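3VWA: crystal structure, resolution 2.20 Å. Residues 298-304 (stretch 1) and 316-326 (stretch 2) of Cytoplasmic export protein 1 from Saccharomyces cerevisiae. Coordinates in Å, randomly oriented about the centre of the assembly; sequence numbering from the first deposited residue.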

ATOM      1  N   LEU A 298      -9.104  17.603   3.533  1.00 35.71           N
ATOM      2  CA  LEU A 298      -9.548  18.767   4.294  1.00 40.54           C
ATOM      3  C   LEU A 298      -8.550  19.906   4.192  1.00 37.54           C
ATOM      4  O   LEU A 298      -8.919  21.038   3.888  1.00 38.30           O
ATOM      5  CB  LEU A 298      -9.870  18.451   5.761  1.00 42.03           C
ATOM      6  CG  LEU A 298     -11.307  18.081   6.206  1.00 53.64           C
ATOM      7  CD1 LEU A 298     -12.371  18.841   5.401  1.00 49.31           C
ATOM      8  CD2 LEU A 298     -11.576  16.562   6.215  1.00 49.15           C
ATOM      9  N   LEU A 299      -7.276  19.608   4.417  1.00 37.70           N
ATOM     10  CA  LEU A 299      -6.245  20.636   4.366  1.00 34.60           C
ATOM     11  C   LEU A 299      -6.129  21.294   2.982  1.00 34.17           C
ATOM     12  O   LEU A 299      -5.759  22.456   2.871  1.00 32.05           O
ATOM     13  CB  LEU A 299      -4.908  20.019   4.717  1.00 34.82           C
ATOM     14  CG  LEU A 299      -4.779  19.435   6.101  1.00 34.28           C
ATOM     15  CD1 LEU A 299      -3.405  18.798   6.145  1.00 35.65           C
ATOM     16  CD2 LEU A 299      -4.928  20.541   7.130  1.00 31.57           C
HETATM   17  N   MSE A 300      -6.412  20.519   1.937  1.00 35.04           N
HETATM   18  CA  MSE A 300      -6.267  20.974   0.558  1.00 39.88           C
HETATM   19  C   MSE A 300      -7.412  21.889   0.219  1.00 45.91           C
HETATM   20  O   MSE A 300      -7.244  22.845  -0.528  1.00 51.77           O
HETATM   21  CB  MSE A 300      -6.221  19.755  -0.357  1.00 40.09           C
HETATM   22  CG  MSE A 300      -4.777  19.285  -0.447  1.00 42.05           C
HETATM   23 SE   MSE A 300      -4.641  17.955  -1.914  1.00 46.80          SE
HETATM   24  CE  MSE A 300      -2.961  17.287  -1.157  1.00 42.40           C
ATOM     25  N   THR A 301      -8.597  21.612   0.745  1.00 48.88           N
ATOM     26  CA  THR A 301      -9.674  22.598   0.681  1.00 54.46           C
ATOM     27  C   THR A 301      -9.333  23.905   1.460  1.00 57.26           C
ATOM     28  O   THR A 301      -9.568  25.012   0.966  1.00 62.46           O
ATOM     29  CB  THR A 301     -10.994  21.952   1.114  1.00 53.91           C
ATOM     30  OG1 THR A 301     -11.295  20.908   0.191  1.00 58.20           O
ATOM     31  CG2 THR A 301     -12.149  22.963   1.149  1.00 60.05           C
ATOM     32  N   GLN A 302      -8.747  23.771   2.650  1.00 61.26           N
ATOM     33  CA  GLN A 302      -8.256  24.911   3.436  1.00 63.49           C
ATOM     34  C   GLN A 302      -7.262  25.758   2.660  1.00 70.03           C
ATOM     35  O   GLN A 302      -7.166  26.964   2.885  1.00 68.32           O
ATOM     36  CB  GLN A 302      -7.492  24.424   4.660  1.00 71.65           C
ATOM     37  CG  GLN A 302      -8.252  24.096   5.934  1.00 75.97           C
ATOM     38  CD  GLN A 302      -7.277  23.641   7.021  1.00 78.81           C
ATOM     39  OE1 GLN A 302      -6.116  23.323   6.737  1.00 80.47           O
ATOM     40  NE2 GLN A 302      -7.732  23.622   8.264  1.00 73.65           N
ATOM     41  N   SER A 303      -6.480  25.099   1.800  1.00 74.36           N
ATOM     42  CA  SER A 303      -5.393  25.721   1.036  1.00 71.51           C
ATOM     43  C   SER A 303      -5.934  26.825   0.121  1.00 75.46           C
ATOM     44  O   SER A 303      -5.311  27.875  -0.035  1.00 76.81           O
ATOM     45  CB  SER A 303      -4.682  24.648   0.205  1.00 69.24           C
ATOM     46  OG  SER A 303      -3.276  24.660   0.377  1.00 70.16           O
ATOM     47  N   ILE A 304      -7.104  26.578  -0.469  1.00 83.41           N
ATOM     48  CA  ILE A 304      -7.782  27.551  -1.339  1.00 85.16           C
ATOM     49  C   ILE A 304      -8.570  28.626  -0.550  1.00 84.61           C
ATOM     50  O   ILE A 304      -9.166  29.514  -1.153  1.00 83.65           O
ATOM     51  CB  ILE A 304      -8.689  26.837  -2.388  1.00 85.03           C
ATOM     52  CG1 ILE A 304      -7.910  25.745  -3.141  1.00 79.34           C
ATOM     53  CG2 ILE A 304      -9.285  27.827  -3.390  1.00 88.43           C
ATOM     54  CD1 ILE A 304      -8.785  24.767  -3.900  1.00 65.77           C
ATOM     55  N   ASN A 316      -4.638  27.470   7.477  1.00 52.38           N
ATOM     56  CA  ASN A 316      -4.767  26.835   8.779  1.00 51.33           C
ATOM     57  C   ASN A 316      -3.656  25.836   9.115  1.00 45.64           C
ATOM     58  O   ASN A 316      -2.945  26.068  10.070  1.00 43.20           O
ATOM     59  CB  ASN A 316      -6.120  26.168   8.952  1.00 54.94           C
ATOM     60  CG  ASN A 316      -7.230  27.157   9.172  1.00 61.55           C
ATOM     61  OD1 ASN A 316      -7.722  27.313  10.293  1.00 65.05           O
ATOM     62  ND2 ASN A 316      -7.646  27.827   8.103  1.00 65.18           N
ATOM     63  N   ALA A 317      -3.501  24.740   8.364  1.00 42.30           N
ATOM     64  CA  ALA A 317      -2.349  23.830   8.608  1.00 42.56           C
ATOM     65  C   ALA A 317      -1.724  23.319   7.338  1.00 43.75           C
ATOM     66  O   ALA A 317      -1.364  22.126   7.218  1.00 38.73           O
ATOM     67  CB  ALA A 317      -2.741  22.676   9.500  1.00 43.13           C
ATOM     68  N   SER A 318      -1.575  24.245   6.394  1.00 44.48           N
ATOM     69  CA  SER A 318      -1.109  23.921   5.054  1.00 41.60           C
ATOM     70  C   SER A 318       0.359  23.412   5.002  1.00 36.63           C
ATOM     71  O   SER A 318       0.755  22.752   4.058  1.00 35.83           O
ATOM     72  CB  SER A 318      -1.389  25.112   4.118  1.00 46.89           C
ATOM     73  OG  SER A 318      -0.222  25.512   3.381  1.00 54.61           O
ATOM     74  N   HIS A 319       1.135  23.656   6.041  1.00 31.04           N
ATOM     75  CA  HIS A 319       2.532  23.182   6.099  1.00 33.31           C
ATOM     76  C   HIS A 319       2.621  21.680   6.311  1.00 31.23           C
ATOM     77  O   HIS A 319       3.687  21.098   6.234  1.00 31.20           O
ATOM     78  CB  HIS A 319       3.281  23.899   7.245  1.00 33.12           C
ATOM     79  CG  HIS A 319       2.761  23.532   8.611  1.00 33.56           C
ATOM     80  ND1 HIS A 319       1.479  23.791   8.999  1.00 30.81           N
ATOM     81  CD2 HIS A 319       3.379  22.914   9.689  1.00 32.65           C
ATOM     82  CE1 HIS A 319       1.289  23.334  10.233  1.00 30.47           C
ATOM     83  NE2 HIS A 319       2.453  22.800  10.668  1.00 34.71           N
ATOM     84  N   LYS A 320       1.515  21.045   6.671  1.00 27.70           N
ATOM     85  CA  LYS A 320       1.494  19.597   6.783  1.00 29.96           C
ATOM     86  C   LYS A 320       1.171  18.895   5.444  1.00 28.27           C
ATOM     87  O   LYS A 320       1.214  17.672   5.365  1.00 25.73           O
ATOM     88  CB  LYS A 320       0.530  19.137   7.896  1.00 28.66           C
ATOM     89  CG  LYS A 320       0.915  19.610   9.272  1.00 28.24           C
ATOM     90  CD  LYS A 320       2.301  19.093   9.654  1.00 30.90           C
ATOM     91  CE  LYS A 320       2.456  19.051  11.166  1.00 31.58           C
ATOM     92  NZ  LYS A 320       3.870  18.685  11.510  1.00 33.61           N
ATOM     93  N   LEU A 321       0.850  19.671   4.406  1.00 29.45           N
ATOM     94  CA  LEU A 321       0.497  19.081   3.098  1.00 29.92           C
ATOM     95  C   LEU A 321       1.571  18.180   2.509  1.00 27.30           C
ATOM     96  O   LEU A 321       1.309  17.046   2.192  1.00 29.68           O
ATOM     97  CB  LEU A 321       0.153  20.165   2.099  1.00 32.42           C
ATOM     98  CG  LEU A 321      -1.139  20.900   2.452  1.00 32.55           C
ATOM     99  CD1 LEU A 321      -1.139  22.203   1.652  1.00 33.72           C
ATOM    100  CD2 LEU A 321      -2.325  20.027   2.124  1.00 35.10           C
ATOM    101  N   VAL A 322       2.769  18.709   2.355  1.00 29.22           N
ATOM    102  CA  VAL A 322       3.947  17.954   1.894  1.00 28.74           C
ATOM    103  C   VAL A 322       4.279  16.761   2.795  1.00 27.54           C
ATOM    104  O   VAL A 322       4.394  15.652   2.310  1.00 27.97           O
ATOM    105  CB  VAL A 322       5.150  18.918   1.634  1.00 29.34           C
ATOM    106  CG1 VAL A 322       6.440  18.183   1.274  1.00 29.71           C
ATOM    107  CG2 VAL A 322       4.791  19.861   0.508  1.00 27.80           C
ATOM    108  N   PRO A 323       4.405  16.960   4.126  1.00 28.23           N
ATOM    109  CA  PRO A 323       4.799  15.756   4.905  1.00 27.58           C
ATOM    110  C   PRO A 323       3.771  14.635   4.913  1.00 25.28           C
ATOM    111  O   PRO A 323       4.151  13.493   4.729  1.00 24.78           O
ATOM    112  CB  PRO A 323       5.062  16.272   6.327  1.00 28.88           C
ATOM    113  CG  PRO A 323       5.004  17.767   6.236  1.00 32.21           C
ATOM    114  CD  PRO A 323       4.344  18.179   4.939  1.00 28.71           C
ATOM    115  N   PHE A 324       2.480  14.956   5.104  1.00 24.50           N
ATOM    116  CA  PHE A 324       1.437  13.957   5.142  1.00 24.24           C
ATOM    117  C   PHE A 324       1.314  13.263   3.782  1.00 24.27           C
ATOM    118  O   PHE A 324       1.132  12.060   3.719  1.00 25.03           O
ATOM    119  CB  PHE A 324       0.027  14.559   5.494  1.00 22.72           C
ATOM    120  CG  PHE A 324      -0.111  15.089   6.924  1.00 22.81           C
ATOM    121  CD1 PHE A 324       0.963  15.096   7.822  1.00 20.89           C
ATOM    122  CD2 PHE A 324      -1.335  15.645   7.346  1.00 22.11           C
ATOM    123  CE1 PHE A 324       0.829  15.577   9.148  1.00 20.35           C
ATOM    124  CE2 PHE A 324      -1.488  16.138   8.641  1.00 21.76           C
ATOM    125  CZ  PHE A 324      -0.401  16.128   9.543  1.00 22.12           C
ATOM    126  N   LEU A 325       1.382  14.020   2.700  1.00 23.06           N
ATOM    127  CA  LEU A 325       1.170  13.418   1.357  1.00 21.62           C
ATOM    128  C   LEU A 325       2.365  12.506   1.087  1.00 22.78           C
ATOM    129  O   LEU A 325       2.233  11.466   0.395  1.00 25.46           O
ATOM    130  CB  LEU A 325       1.144  14.514   0.320  1.00 22.40           C
ATOM    131  CG  LEU A 325       0.062  14.738  -0.721  1.00 28.10           C
ATOM    132  CD1 LEU A 325       0.579  15.710  -1.777  1.00 30.50           C
ATOM    133  CD2 LEU A 325      -0.444  13.465  -1.406  1.00 27.68           C
ATOM    134  N   ALA A 326       3.539  12.872   1.614  1.00 22.10           N
ATOM    135  CA  ALA A 326       4.762  12.028   1.450  1.00 23.48           C
ATOM    136  C   ALA A 326       4.555  10.661   2.106  1.00 25.73           C
ATOM    137  O   ALA A 326       4.875   9.595   1.523  1.00 31.10           O
ATOM    138  CB  ALA A 326       6.031  12.740   1.990  1.00 22.29           C
TER

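Stretch 1 lies on a helix that begins earlier in the chain; stretch 2 comes in through a loop, makes a 3-10 turn at 318-320 and leads into a helix that continues beyond it. The two helices run roughly antiparallel, at 152° between their directions, with axes 11.4 Å apart at closest approach. The nearest CA atoms, those of L299 and S318 in the 3-10 turn, are 6.1 Å apart.

L299 is the principal bump. Its CA-to-CB bond points toward stretch 2, and the side chain fills a hollow lined by A317, K320, L321 and F324: L299 CD2 rests 3.9 Å from A317 CB, while L299 CD1 approaches CD2 of the F324 ring obliquely at 4.0 Å. L321 answers from stretch 2, its CD2 wedged between L299 CB (3.7 Å) and the CG of selenomethionine M300 (3.6 Å), while its CD1 lies 3.5 Å from S303 OG, which makes no hydrogen bond to stretch 2. Farther along, the M300 chain extends until its CE meets L325 CD1 at 3.9 Å, prolonging the apolar seam.

The one hydrogen bond across the stretches involves Q302. Its side chain, poorly ordered, meets the loop and accepts a weak hydrogen bond from the backbone, A317 N to Q302 OE1, 3.4 Å; Q302 NE2 lies 3.1 Å from N316 CB, a close contact without hydrogen bonding.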